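Local coordinates for CBS domain protein (Shewanella oneidensis, PDB 3LHH), which binds AMP through its pair of CBS domains, part of a longer membrane protein that may also bind flavin adenine dinucleotide, at residues R51-N60 with H75-D86. Numbering follows the deposited sequence. Where two conformers were deposited one is given.
Sequences RSDIVFLDLN and HSRFPVCRNNVD. With AMP (adenosine monophosphate), chain B.
L57 and V80 pair as parallel strand neighbours in the beta-alpha-beta unit of a CBS domain, with helix 63-71 as the crossover. Three backbone bonds set the register: L57 N to P79 O, C81 N to L57 O, and L59 N to C81 O. The tight part is apolar. L57 CG packs on F78 CB. Farther from AMP, L59 CG presses on V80 CG1 at 3.4 Å, closer than usual for carbons. Toward the AMP end, V55 CG1 meets the edge of the F78 ring. V55 N donates to adenine N1 and V55 O accepts from N6, while one face of the H75 ring lies against the base. H75 ND1 also binds phosphate O1P at 2.9 Å.

The loose side is R51 with D86, and the exposed N60 and N83. R51 NH2 bridges to D86 OD2 at 2.7 Å, and V85 CG1 lies over one guanidinium face. D58 is buried. With its CG anti to the backbone N (chi1 -171°), it turns its carboxylate to the backbone N of N83. Replacing D58 by an alanine removes the carboxylate and is likely to leave the backbone N-H groups of N60 and N83 without their shared acceptor, and the turn less fixed. N60 N and N83 N reach D58 OD1 from opposite faces of the carboxylate, at 2.7 and 3.0 Å.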
loop_
_atom_site.group_PDB
_atom_site.type_symbol
_atom_site.label_atom_id
_atom_site.label_comp_id
_atom_site.label_asym_id
_atom_site.label_seq_id
_atom_site.Cartn_x
_atom_site.Cartn_y
_atom_site.Cartn_z
ATOM N N ARG A 51 4.663 9.683 0.797
ATOM C CA ARG A 51 4.484 9.097 2.125
ATOM C C ARG A 51 3.532 9.889 3.034
ATOM O O ARG A 51 2.894 9.312 3.907
ATOM C CB ARG A 51 5.823 8.889 2.828
ATOM C CG ARG A 51 6.612 10.155 3.053
ATOM C CD ARG A 51 7.932 9.865 3.755
ATOM N NE ARG A 51 7.788 9.678 5.206
ATOM C CZ ARG A 51 8.381 8.699 5.878
ATOM N NH1 ARG A 51 9.157 7.814 5.245
ATOM N NH2 ARG A 51 8.216 8.603 7.180
ATOM N N SER A 52 3.432 11.199 2.845
ATOM C CA SER A 52 2.526 11.986 3.687
ATOM C C SER A 52 1.050 11.771 3.339
ATOM O O SER A 52 0.169 12.006 4.172
ATOM C CB SER A 52 2.876 13.475 3.646
ATOM O OG SER A 52 2.631 14.026 2.371
ATOM N N ASP A 53 0.788 11.317 2.116
ATOM C CA ASP A 53 -0.580 11.058 1.669
ATOM C C ASP A 53 -1.004 9.605 1.886
ATOM O O ASP A 53 -2.145 9.257 1.600
ATOM C CB ASP A 53 -0.755 11.412 0.182
ATOM C CG ASP A 53 -0.640 12.914 -0.099
ATOM O OD1 ASP A 53 -0.402 13.698 0.845
ATOM O OD2 ASP A 53 -0.795 13.311 -1.277
ATOM N N ILE A 54 -0.092 8.753 2.363
ATOM C CA ILE A 54 -0.422 7.343 2.567
ATOM C C ILE A 54 -1.346 7.114 3.752
ATOM O O ILE A 54 -1.050 7.537 4.862
ATOM C CB ILE A 54 0.827 6.463 2.785
ATOM C CG1 ILE A 54 1.694 6.419 1.523
ATOM C CG2 ILE A 54 0.403 5.059 3.176
ATOM C CD1 ILE A 54 2.910 5.513 1.650
ATOM N N VAL A 55 -2.456 6.415 3.522
ATOM C CA VAL A 55 -3.374 6.067 4.603
ATOM C C VAL A 55 -3.068 4.647 5.022
ATOM O O VAL A 55 -3.121 3.745 4.191
ATOM C CB VAL A 55 -4.846 6.147 4.129
ATOM C CG1 VAL A 55 -5.782 5.683 5.220
ATOM C CG2 VAL A 55 -5.185 7.564 3.675
ATOM N N PHE A 56 -2.749 4.435 6.297
ATOM C CA PHE A 56 -2.177 3.155 6.722
ATOM C C PHE A 56 -2.761 2.629 8.028
ATOM O O PHE A 56 -3.353 3.379 8.798
ATOM C CB PHE A 56 -0.650 3.266 6.849
ATOM C CG PHE A 56 -0.191 4.200 7.946
ATOM C CD1 PHE A 56 0.069 5.533 7.673
ATOM C CD2 PHE A 56 0.000 3.735 9.240
ATOM C CE1 PHE A 56 0.498 6.395 8.675
ATOM C CE2 PHE A 56 0.422 4.590 10.254
ATOM C CZ PHE A 56 0.673 5.921 9.969
ATOM N N LEU A 57 -2.607 1.331 8.261
ATOM C CA LEU A 57 -3.026 0.725 9.520
ATOM C C LEU A 57 -1.820 0.414 10.424
ATOM O O LEU A 57 -0.731 0.125 9.935
ATOM C CB LEU A 57 -3.838 -0.535 9.248
ATOM C CG LEU A 57 -5.013 -0.375 8.273
ATOM C CD1 LEU A 57 -5.840 -1.645 8.243
ATOM C CD2 LEU A 57 -5.877 0.802 8.636
ATOM N N ASP A 58 -2.015 0.493 11.737
ATOM C CA ASP A 58 -0.918 0.308 12.695
ATOM C C ASP A 58 -1.227 -0.896 13.573
ATOM O O ASP A 58 -2.208 -0.925 14.319
ATOM C CB ASP A 58 -0.712 1.578 13.537
ATOM C CG ASP A 58 0.568 1.545 14.405
ATOM O OD1 ASP A 58 1.041 0.454 14.801
ATOM O OD2 ASP A 58 1.089 2.644 14.710
ATOM N N LEU A 59 -0.396 -1.912 13.441
ATOM C CA LEU A 59 -0.548 -3.125 14.215
ATOM C C LEU A 59 -0.371 -2.881 15.701
ATOM O O LEU A 59 -0.766 -3.718 16.502
ATOM C CB LEU A 59 0.486 -4.159 13.770
ATOM C CG LEU A 59 0.204 -4.822 12.440
ATOM C CD1 LEU A 59 1.299 -5.826 12.133
ATOM C CD2 LEU A 59 -1.164 -5.495 12.490
ATOM N N ASN A 60 0.263 -1.766 16.071
ATOM C CA ASN A 60 0.422 -1.426 17.494
ATOM C C ASN A 60 -0.775 -0.667 18.078
ATOM O O ASN A 60 -0.791 -0.352 19.277
ATOM C CB ASN A 60 1.727 -0.658 17.760
ATOM C CG ASN A 60 2.981 -1.553 17.624
ATOM O OD1 ASN A 60 4.066 -1.074 17.284
ATOM N ND2 ASN A 60 2.824 -2.848 17.881
ATOM N N HIS A 75 -10.365 3.702 0.133
ATOM C CA HIS A 75 -9.345 2.787 -0.429
ATOM C C HIS A 75 -9.599 1.295 -0.244
ATOM O O HIS A 75 -10.049 0.871 0.803
ATOM C CB HIS A 75 -7.954 3.125 0.100
ATOM C CG HIS A 75 -7.577 4.554 -0.117
ATOM N ND1 HIS A 75 -7.739 5.182 -1.337
ATOM C CD2 HIS A 75 -7.056 5.480 0.723
ATOM C CE1 HIS A 75 -7.327 6.434 -1.236
ATOM N NE2 HIS A 75 -6.906 6.639 0.002
ATOM N N SER A 76 -9.281 0.502 -1.264
ATOM C CA SER A 76 -9.464 -0.945 -1.188
ATOM C C SER A 76 -8.370 -1.654 -0.407
ATOM O O SER A 76 -8.596 -2.728 0.153
ATOM C CB SER A 76 -9.522 -1.564 -2.608
ATOM O OG SER A 76 -10.568 -0.990 -3.355
ATOM N N ARG A 77 -7.169 -1.091 -0.415
ATOM C CA ARG A 77 -6.039 -1.732 0.250
ATOM C C ARG A 77 -5.258 -0.741 1.114
ATOM O O ARG A 77 -5.117 0.421 0.767
ATOM C CB ARG A 77 -5.104 -2.403 -0.774
ATOM C CG ARG A 77 -5.826 -3.231 -1.842
ATOM C CD ARG A 77 -4.887 -4.185 -2.589
ATOM N NE ARG A 77 -4.716 -5.440 -1.862
ATOM C CZ ARG A 77 -5.651 -6.383 -1.773
ATOM N NH1 ARG A 77 -6.830 -6.223 -2.367
ATOM N NH2 ARG A 77 -5.410 -7.486 -1.079
ATOM N N PHE A 78 -4.755 -1.219 2.247
ATOM C CA PHE A 78 -4.017 -0.361 3.175
ATOM C C PHE A 78 -2.685 -0.976 3.545
ATOM O O PHE A 78 -2.644 -2.117 3.989
ATOM C CB PHE A 78 -4.832 -0.154 4.447
ATOM C CG PHE A 78 -6.116 0.594 4.216
ATOM C CD1 PHE A 78 -6.158 1.965 4.362
ATOM C CD2 PHE A 78 -7.270 -0.071 3.829
ATOM C CE1 PHE A 78 -7.360 2.677 4.155
ATOM C CE2 PHE A 78 -8.464 0.630 3.609
ATOM C CZ PHE A 78 -8.499 2.002 3.771
ATOM N N PRO A 79 -1.594 -0.208 3.376
ATOM C CA PRO A 79 -0.304 -0.582 3.947
ATOM C C PRO A 79 -0.462 -0.713 5.451
ATOM O O PRO A 79 -1.223 0.043 6.061
ATOM C CB PRO A 79 0.590 0.620 3.621
ATOM C CG PRO A 79 -0.170 1.380 2.499
ATOM C CD PRO A 79 -1.590 1.152 2.812
ATOM N N VAL A 80 0.247 -1.668 6.036
ATOM C CA VAL A 80 0.188 -1.934 7.465
ATOM C C VAL A 80 1.582 -1.869 8.036
ATOM O O VAL A 80 2.504 -2.534 7.551
ATOM C CB VAL A 80 -0.321 -3.351 7.762
ATOM C CG1 VAL A 80 -0.308 -3.599 9.262
ATOM C CG2 VAL A 80 -1.704 -3.547 7.188
ATOM N N CYS A 81 1.738 -1.101 9.097
ATOM C CA CYS A 81 3.046 -0.944 9.668
ATOM C C CYS A 81 2.991 -1.129 11.180
ATOM O O CYS A 81 1.956 -1.519 11.739
ATOM C CB CYS A 81 3.582 0.437 9.310
ATOM S SG CYS A 81 2.681 1.730 10.155
ATOM N N ARG A 82 4.127 -0.880 11.825
ATOM C CA ARG A 82 4.187 -0.864 13.279
ATOM C C ARG A 82 4.702 0.481 13.719
ATOM O O ARG A 82 5.796 0.888 13.341
ATOM C CB ARG A 82 5.084 -1.972 13.812
ATOM C CG ARG A 82 4.468 -3.345 13.719
ATOM C CD ARG A 82 5.181 -4.315 14.633
ATOM N NE ARG A 82 4.978 -5.696 14.210
ATOM C CZ ARG A 82 4.038 -6.499 14.692
ATOM N NH1 ARG A 82 3.202 -6.063 15.628
ATOM N NH2 ARG A 82 3.943 -7.741 14.237
ATOM N N ASN A 83 3.888 1.175 14.503
ATOM C CA ASN A 83 4.230 2.498 15.025
ATOM C C ASN A 83 4.283 3.567 13.944
ATOM O O ASN A 83 3.663 4.616 14.068
ATOM C CB ASN A 83 5.559 2.465 15.799
ATOM C CG ASN A 83 5.576 1.405 16.879
ATOM O OD1 ASN A 83 6.533 0.634 16.997
ATOM N ND2 ASN A 83 4.508 1.343 17.657
ATOM N N ASN A 84 5.026 3.303 12.880
ATOM C CA ASN A 84 5.130 4.274 11.805
ATOM C C ASN A 84 5.412 3.598 10.484
ATOM O O ASN A 84 5.752 2.422 10.422
ATOM C CB ASN A 84 6.202 5.339 12.104
ATOM C CG ASN A 84 7.608 4.752 12.181
ATOM O OD1 ASN A 84 8.211 4.415 11.162
ATOM N ND2 ASN A 84 8.134 4.630 13.398
ATOM N N VAL A 85 5.290 4.386 9.432
ATOM C CA VAL A 85 5.331 3.913 8.069
ATOM C C VAL A 85 6.723 3.403 7.660
ATOM O O VAL A 85 6.865 2.677 6.679
ATOM C CB VAL A 85 4.806 5.041 7.155
ATOM C CG1 VAL A 85 5.937 5.751 6.451
ATOM C CG2 VAL A 85 3.775 4.512 6.192
ATOM N N ASP A 86 7.746 3.748 8.439
ATOM C CA ASP A 86 9.100 3.256 8.171
ATOM C C ASP A 86 9.345 1.889 8.777
ATOM O O ASP A 86 10.459 1.380 8.752
ATOM C CB ASP A 86 10.159 4.258 8.634
ATOM C CG ASP A 86 10.221 5.471 7.736
ATOM O OD1 ASP A 86 10.759 5.337 6.615
ATOM O OD2 ASP A 86 9.704 6.538 8.132
HETATM P P AMP B . -8.716 2.929 -4.480
HETATM O O1P AMP B . -9.107 4.109 -3.616
HETATM O O2P AMP B . -8.368 1.703 -3.681
HETATM O O3P AMP B . -9.606 2.671 -5.672
HETATM O "O5'" AMP B . -7.383 3.496 -5.166
HETATM C "C5'" AMP B . -7.465 4.615 -6.055
HETATM C "C4'" AMP B . -6.220 5.494 -5.925
HETATM O "O4'" AMP B . -6.098 6.047 -4.604
HETATM C "C3'" AMP B . -4.923 4.717 -6.127
HETATM O "O3'" AMP B . -4.577 4.550 -7.515
HETATM C "C2'" AMP B . -3.928 5.572 -5.372
HETATM O "O2'" AMP B . -3.706 6.734 -6.174
HETATM C "C1'" AMP B . -4.726 6.037 -4.168
HETATM N N9 AMP B . -4.637 5.108 -3.003
HETATM C C8 AMP B . -5.076 3.834 -2.965
HETATM N N7 AMP B . -4.880 3.265 -1.752
HETATM C C5 AMP B . -4.288 4.196 -0.982
HETATM C C6 AMP B . -3.822 4.258 0.419
HETATM N N6 AMP B . -3.928 3.188 1.253
HETATM N N1 AMP B . -3.293 5.423 0.839
HETATM C C2 AMP B . -3.188 6.496 0.022
HETATM N N3 AMP B . -3.592 6.505 -1.264
HETATM C C4 AMP B . -4.138 5.399 -1.808
#